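Local coordinates for uncharacterized protein (Candida albicans, PDB 5K04) that probably serves as the auxiliary, non-catalytic subunit (MDM20/NAA25 family) of the NatB N-terminal acetyltransferase complex, at residues N390-I395 with E713-M718; L397-L402 with K417-L422. All blocks are in the same frame, centred on the assembly; numbering follows the deposited sequence.

Contact 1. Residues N390-I395 with E713-M718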
loop_
_atom_site.group_PDB
_atom_site.type_symbol
_atom_site.label_atom_id
_atom_site.label_comp_id
_atom_site.label_asym_id
_atom_site.label_seq_id
_atom_site.Cartn_x
_atom_site.Cartn_y
_atom_site.Cartn_z
ATOM N N ASN A 390 -16.527 -25.788 11.237
ATOM C CA ASN A 390 -17.063 -25.006 10.133
ATOM C C ASN A 390 -15.938 -24.442 9.279
ATOM O O ASN A 390 -16.038 -24.400 8.048
ATOM C CB ASN A 390 -17.950 -23.891 10.677
ATOM C CG ASN A 390 -18.343 -22.883 9.611
ATOM O OD1 ASN A 390 -17.606 -21.950 9.323
ATOM N ND2 ASN A 390 -19.526 -23.059 9.042
ATOM N N THR A 391 -14.849 -24.027 9.925
ATOM C CA THR A 391 -13.697 -23.479 9.214
ATOM C C THR A 391 -13.055 -24.530 8.315
ATOM O O THR A 391 -12.716 -24.256 7.157
ATOM C CB THR A 391 -12.707 -22.940 10.245
ATOM O OG1 THR A 391 -13.289 -21.797 10.879
ATOM C CG2 THR A 391 -11.368 -22.571 9.607
ATOM N N ILE A 392 -12.908 -25.750 8.829
ATOM C CA ILE A 392 -12.318 -26.831 8.056
ATOM C C ILE A 392 -13.238 -27.236 6.913
ATOM O O ILE A 392 -12.785 -27.458 5.781
ATOM C CB ILE A 392 -11.999 -28.016 8.985
ATOM C CG1 ILE A 392 -10.828 -27.670 9.911
ATOM C CG2 ILE A 392 -11.717 -29.277 8.181
ATOM C CD1 ILE A 392 -10.543 -28.743 10.964
ATOM N N LYS A 393 -14.541 -27.340 7.186
ATOM C CA LYS A 393 -15.492 -27.659 6.126
ATOM C C LYS A 393 -15.368 -26.662 4.979
ATOM O O LYS A 393 -15.269 -27.047 3.805
ATOM C CB LYS A 393 -16.922 -27.679 6.680
ATOM C CG LYS A 393 -18.003 -27.787 5.589
ATOM C CD LYS A 393 -19.430 -27.649 6.125
ATOM C CE LYS A 393 -19.795 -26.209 6.383
ATOM N NZ LYS A 393 -21.187 -26.053 6.822
ATOM N N ASN A 394 -15.325 -25.372 5.308
ATOM C CA ASN A 394 -15.281 -24.362 4.266
ATOM C C ASN A 394 -13.905 -24.246 3.618
ATOM O O ASN A 394 -13.819 -23.850 2.453
ATOM C CB ASN A 394 -15.778 -23.035 4.836
ATOM C CG ASN A 394 -17.311 -22.998 4.931
ATOM O OD1 ASN A 394 -18.002 -23.165 3.937
ATOM N ND2 ASN A 394 -17.830 -22.832 6.136
ATOM N N ILE A 395 -12.830 -24.617 4.328
ATOM C CA ILE A 395 -11.537 -24.817 3.667
ATOM C C ILE A 395 -11.660 -25.858 2.549
ATOM O O ILE A 395 -11.128 -25.681 1.444
ATOM C CB ILE A 395 -10.467 -25.234 4.694
ATOM C CG1 ILE A 395 -9.978 -24.024 5.495
ATOM C CG2 ILE A 395 -9.305 -25.928 3.994
ATOM C CD1 ILE A 395 -9.036 -24.378 6.641
ATOM N N GLU A 713 -7.521 -35.807 17.538
ATOM C CA GLU A 713 -8.720 -36.502 18.004
ATOM C C GLU A 713 -9.978 -35.682 17.735
ATOM O O GLU A 713 -11.016 -36.233 17.350
ATOM C CB GLU A 713 -8.604 -36.814 19.499
ATOM C CG GLU A 713 -7.523 -37.828 19.841
ATOM C CD GLU A 713 -7.380 -38.082 21.341
ATOM O OE1 GLU A 713 -7.931 -37.301 22.146
ATOM O OE2 GLU A 713 -6.699 -39.065 21.705
ATOM N N ILE A 714 -9.906 -34.366 17.946
ATOM C CA ILE A 714 -11.054 -33.495 17.696
ATOM C C ILE A 714 -11.408 -33.514 16.218
ATOM O O ILE A 714 -12.583 -33.574 15.840
ATOM C CB ILE A 714 -10.749 -32.064 18.187
ATOM C CG1 ILE A 714 -10.483 -32.037 19.702
ATOM C CG2 ILE A 714 -11.861 -31.097 17.811
ATOM C CD1 ILE A 714 -9.719 -30.785 20.155
ATOM N N ILE A 715 -10.384 -33.486 15.363
ATOM C CA ILE A 715 -10.572 -33.493 13.916
ATOM C C ILE A 715 -11.215 -34.799 13.460
ATOM O O ILE A 715 -12.156 -34.796 12.658
ATOM C CB ILE A 715 -9.215 -33.240 13.234
ATOM C CG1 ILE A 715 -8.839 -31.765 13.383
ATOM C CG2 ILE A 715 -9.229 -33.703 11.793
ATOM C CD1 ILE A 715 -7.426 -31.429 12.911
ATOM N N ASP A 716 -10.736 -35.936 13.989
ATOM C CA ASP A 716 -11.280 -37.232 13.601
ATOM C C ASP A 716 -12.704 -37.428 14.113
ATOM O O ASP A 716 -13.477 -38.184 13.518
ATOM C CB ASP A 716 -10.384 -38.365 14.109
ATOM C CG ASP A 716 -9.038 -38.435 13.392
ATOM O OD1 ASP A 716 -8.878 -37.844 12.294
ATOM O OD2 ASP A 716 -8.136 -39.105 13.935
ATOM N N SER A 717 -13.068 -36.764 15.210
ATOM C CA SER A 717 -14.418 -36.869 15.752
ATOM C C SER A 717 -15.411 -35.945 15.062
ATOM O O SER A 717 -16.609 -36.045 15.337
ATOM C CB SER A 717 -14.420 -36.555 17.247
ATOM O OG SER A 717 -14.231 -35.157 17.452
ATOM N N MET A 718 -14.950 -35.047 14.189
ATOM C CA MET A 718 -15.857 -34.108 13.544
ATOM C C MET A 718 -16.582 -34.784 12.386
ATOM O O MET A 718 -15.959 -35.447 11.549
ATOM C CB MET A 718 -15.098 -32.870 13.062
ATOM C CG MET A 718 -14.611 -32.012 14.219
ATOM S SD MET A 718 -13.756 -30.491 13.810
ATOM C CE MET A 718 -13.198 -30.997 12.246
#

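Contact 2. Residues L397-L402 with K417-L422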
loop_
_atom_site.group_PDB
_atom_site.type_symbol
_atom_site.label_atom_id
_atom_site.label_comp_id
_atom_site.label_asym_id
_atom_site.label_seq_id
_atom_site.Cartn_x
_atom_site.Cartn_y
_atom_site.Cartn_z
ATOM N N LEU A 397 -14.319 -26.625 0.891
ATOM C CA LEU A 397 -15.131 -26.105 -0.202
ATOM C C LEU A 397 -14.346 -25.101 -1.045
ATOM O O LEU A 397 -14.394 -25.152 -2.280
ATOM C CB LEU A 397 -16.420 -25.486 0.349
ATOM C CG LEU A 397 -17.384 -26.445 1.072
ATOM C CD1 LEU A 397 -18.512 -25.717 1.830
ATOM C CD2 LEU A 397 -17.985 -27.446 0.093
ATOM N N LEU A 398 -13.592 -24.207 -0.397
ATOM C CA LEU A 398 -12.776 -23.237 -1.132
ATOM C C LEU A 398 -11.767 -23.938 -2.036
ATOM O O LEU A 398 -11.693 -23.652 -3.234
ATOM C CB LEU A 398 -12.068 -22.294 -0.151
ATOM C CG LEU A 398 -12.989 -21.293 0.560
ATOM C CD1 LEU A 398 -12.209 -20.423 1.520
ATOM C CD2 LEU A 398 -13.772 -20.403 -0.437
ATOM N N LYS A 399 -11.004 -24.891 -1.475
ATOM C CA LYS A 399 -10.058 -25.677 -2.271
ATOM C C LYS A 399 -10.753 -26.376 -3.432
ATOM O O LYS A 399 -10.202 -26.459 -4.535
ATOM C CB LYS A 399 -9.338 -26.710 -1.395
ATOM C CG LYS A 399 -8.482 -26.107 -0.299
ATOM C CD LYS A 399 -7.968 -27.167 0.650
ATOM C CE LYS A 399 -7.074 -28.164 -0.075
ATOM N NZ LYS A 399 -6.814 -29.347 0.787
ATOM N N HIS A 400 -11.961 -26.894 -3.203
ATOM C CA HIS A 400 -12.652 -27.603 -4.275
ATOM C C HIS A 400 -13.014 -26.661 -5.410
ATOM O O HIS A 400 -12.791 -26.977 -6.582
ATOM C CB HIS A 400 -13.908 -28.296 -3.748
ATOM C CG HIS A 400 -14.643 -29.049 -4.806
ATOM N ND1 HIS A 400 -15.722 -28.521 -5.483
ATOM C CD2 HIS A 400 -14.422 -30.268 -5.345
ATOM C CE1 HIS A 400 -16.147 -29.392 -6.380
ATOM N NE2 HIS A 400 -15.375 -30.459 -6.316
ATOM N N LEU A 401 -13.564 -25.494 -5.071
ATOM C CA LEU A 401 -13.845 -24.461 -6.064
ATOM C C LEU A 401 -12.584 -24.029 -6.812
ATOM O O LEU A 401 -12.626 -23.791 -8.026
ATOM C CB LEU A 401 -14.503 -23.264 -5.374
ATOM C CG LEU A 401 -15.770 -23.593 -4.578
ATOM C CD1 LEU A 401 -16.313 -22.371 -3.867
ATOM C CD2 LEU A 401 -16.837 -24.230 -5.462
ATOM N N LEU A 402 -11.452 -23.925 -6.108
ATOM C CA LEU A 402 -10.214 -23.451 -6.726
ATOM C C LEU A 402 -9.602 -24.471 -7.681
ATOM O O LEU A 402 -8.752 -24.088 -8.490
ATOM C CB LEU A 402 -9.190 -23.052 -5.649
ATOM C CG LEU A 402 -9.429 -21.687 -4.976
ATOM C CD1 LEU A 402 -8.654 -21.481 -3.676
ATOM C CD2 LEU A 402 -9.088 -20.571 -5.966
ATOM N N LYS A 417 -7.368 -16.644 5.003
ATOM C CA LYS A 417 -8.010 -16.184 6.241
ATOM C C LYS A 417 -8.457 -17.360 7.100
ATOM O O LYS A 417 -8.252 -17.359 8.318
ATOM C CB LYS A 417 -9.201 -15.270 5.923
ATOM C CG LYS A 417 -8.808 -13.988 5.212
ATOM C CD LYS A 417 -9.997 -13.063 4.901
ATOM C CE LYS A 417 -10.811 -12.714 6.136
ATOM N NZ LYS A 417 -11.838 -11.665 5.823
ATOM N N LEU A 418 -9.081 -18.374 6.480
ATOM C CA LEU A 418 -9.519 -19.553 7.228
ATOM C C LEU A 418 -8.331 -20.280 7.851
ATOM O O LEU A 418 -8.348 -20.597 9.044
ATOM C CB LEU A 418 -10.302 -20.514 6.328
ATOM C CG LEU A 418 -11.635 -20.098 5.680
ATOM C CD1 LEU A 418 -12.475 -21.320 5.285
ATOM C CD2 LEU A 418 -12.430 -19.210 6.555
ATOM N N TYR A 419 -7.283 -20.542 7.048
ATOM C CA TYR A 419 -6.070 -21.167 7.567
ATOM C C TYR A 419 -5.472 -20.361 8.703
ATOM O O TYR A 419 -4.813 -20.927 9.589
ATOM C CB TYR A 419 -5.018 -21.317 6.472
ATOM C CG TYR A 419 -5.172 -22.508 5.540
ATOM C CD1 TYR A 419 -5.571 -23.759 6.009
ATOM C CD2 TYR A 419 -4.879 -22.385 4.191
ATOM C CE1 TYR A 419 -5.692 -24.852 5.137
ATOM C CE2 TYR A 419 -5.014 -23.442 3.325
ATOM C CZ TYR A 419 -5.420 -24.678 3.791
ATOM O OH TYR A 419 -5.531 -25.717 2.899
ATOM N N SER A 420 -5.671 -19.037 8.679
ATOM C CA SER A 420 -5.128 -18.170 9.717
ATOM C C SER A 420 -5.842 -18.359 11.044
ATOM O O SER A 420 -5.368 -17.830 12.053
ATOM C CB SER A 420 -5.222 -16.704 9.293
ATOM O OG SER A 420 -6.496 -16.158 9.618
ATOM N N GLN A 421 -6.975 -19.072 11.049
ATOM C CA GLN A 421 -7.734 -19.403 12.252
ATOM C C GLN A 421 -7.210 -20.650 12.957
ATOM O O GLN A 421 -7.626 -20.933 14.087
ATOM C CB GLN A 421 -9.211 -19.641 11.913
ATOM C CG GLN A 421 -9.879 -18.519 11.153
ATOM C CD GLN A 421 -9.745 -17.193 11.879
ATOM O OE1 GLN A 421 -10.185 -17.045 13.013
ATOM N NE2 GLN A 421 -9.098 -16.229 11.232
ATOM N N LEU A 422 -6.356 -21.416 12.299
ATOM C CA LEU A 422 -5.894 -22.708 12.770
ATOM C C LEU A 422 -4.385 -22.654 12.987
ATOM O O LEU A 422 -3.732 -21.638 12.714
ATOM C CB LEU A 422 -6.249 -23.807 11.766
ATOM C CG LEU A 422 -7.727 -23.929 11.404
ATOM C CD1 LEU A 422 -7.912 -24.949 10.260
ATOM C CD2 LEU A 422 -8.581 -24.293 12.632
#

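Contact 1. Residues N390-I395 with E713-M718
Ile392 lays its terminal methyl CD1 against the end of Met718, with CD1 3.7 Å from Met718 CE. The two side chains meet at about a right angle, so the overlap is a touch of methyl on methyl rather than a shared length. The side chain of Ile392 leaves its helix toward residues 713-718; CG1 stands anti to the carbonyl carbon (chi1 -70°) and the chain runs on extended, which carries CD1 to the full reach of the side chain. Met718 also heads toward its partner, but its last torsion is nearly eclipsed (chi3 -25°), which folds CE back over CB, so that the methyl rather than the sulfur meets Ile392. The same CD1 has a looser neighbour in Ile715, whose CG1 lies 4.2 Å from it.

Behind this, Ile715 rests on Lys732, Ile735, Lys736 and Ile739 of helix 729-747, while Phe720, just past the end of helix 707-717, packs on Ile392 and Lys393. Met718 lies where helix 707-717 gives out, and there the hydroxyl of Ser717 turns back to bond the carbonyl oxygen of Ile714, OG to O 2.8 Å. The contact thus joins helix 388-404, in the TPR-clan family region, to the C-terminal end of helix 707-717. The backbones stay well apart, with the CA atoms of Ile392 and Ile715 9.0 Å from each other. All three touching residues are buried and meet through carbon alone, which implies cohesion by dispersion and the exclusion of water rather than by any polar bond between the two segments.

Contact 2. Residues L397-L402 with K417-L422
Leu398 and Leu418 supply the apolar part of the contact, with Leu398 CD1 and Leu418 CD1 3.9 Å apart. Both side chains start from CB atoms aimed at the opposite segment and meet at a slant, one methyl to one methyl. Leu411 and Ile380 pack on Leu398 as well, while Ile565 lies against Leu418.

These are neighbouring helices, 388-404 and 409-419, joined by a short connection: a helical hairpin within the family region assigned to the TPR clan, consistent with a helical-repeat scaffold.

The mixed polar and aliphatic part is Lys399 meeting Tyr419 at its hydroxyl end, the chains at about a right angle, CD 3.6 Å from Tyr419 OH in a van der Waals touch; a bend at chi3 (62°) then turns the lysine on to its ammonium, and NZ finds its hydrogen bond at Thr731 OG1.

Hydrogen bonds within residues 417-422 accompany the departure from the second helix. Gln421 NE2 reaches back to the carbonyl oxygen of Lys417 at 3.2 Å, nearly straight at 163°, with that oxygen in the plane of the amide; the same NE2 also bonds Asp566 O. A type I beta turn from Tyr419 to Leu422 leads the chain onward.

How the contacts relate
Coming from the N terminus through a long run of helices, the chain reaches helix 388-404, which gives residues 390-395 to contact 1 and then 397-402 to contact 2. It turns into helix 409-419, and residues 417-422 close contact 2 as a short loop with 14 residues between its segments. Contact 1 closes only after 317 intervening residues, largely helical, when 713-718 returns; the small loop therefore sits wholly within the large one. The centres are 12 Å apart, and they join directly where Leu418 CD1 packs 3.5 Å from Ile395 N. Helix 388-404 is thus tied to its sequence neighbour and to the distant C-terminal helices.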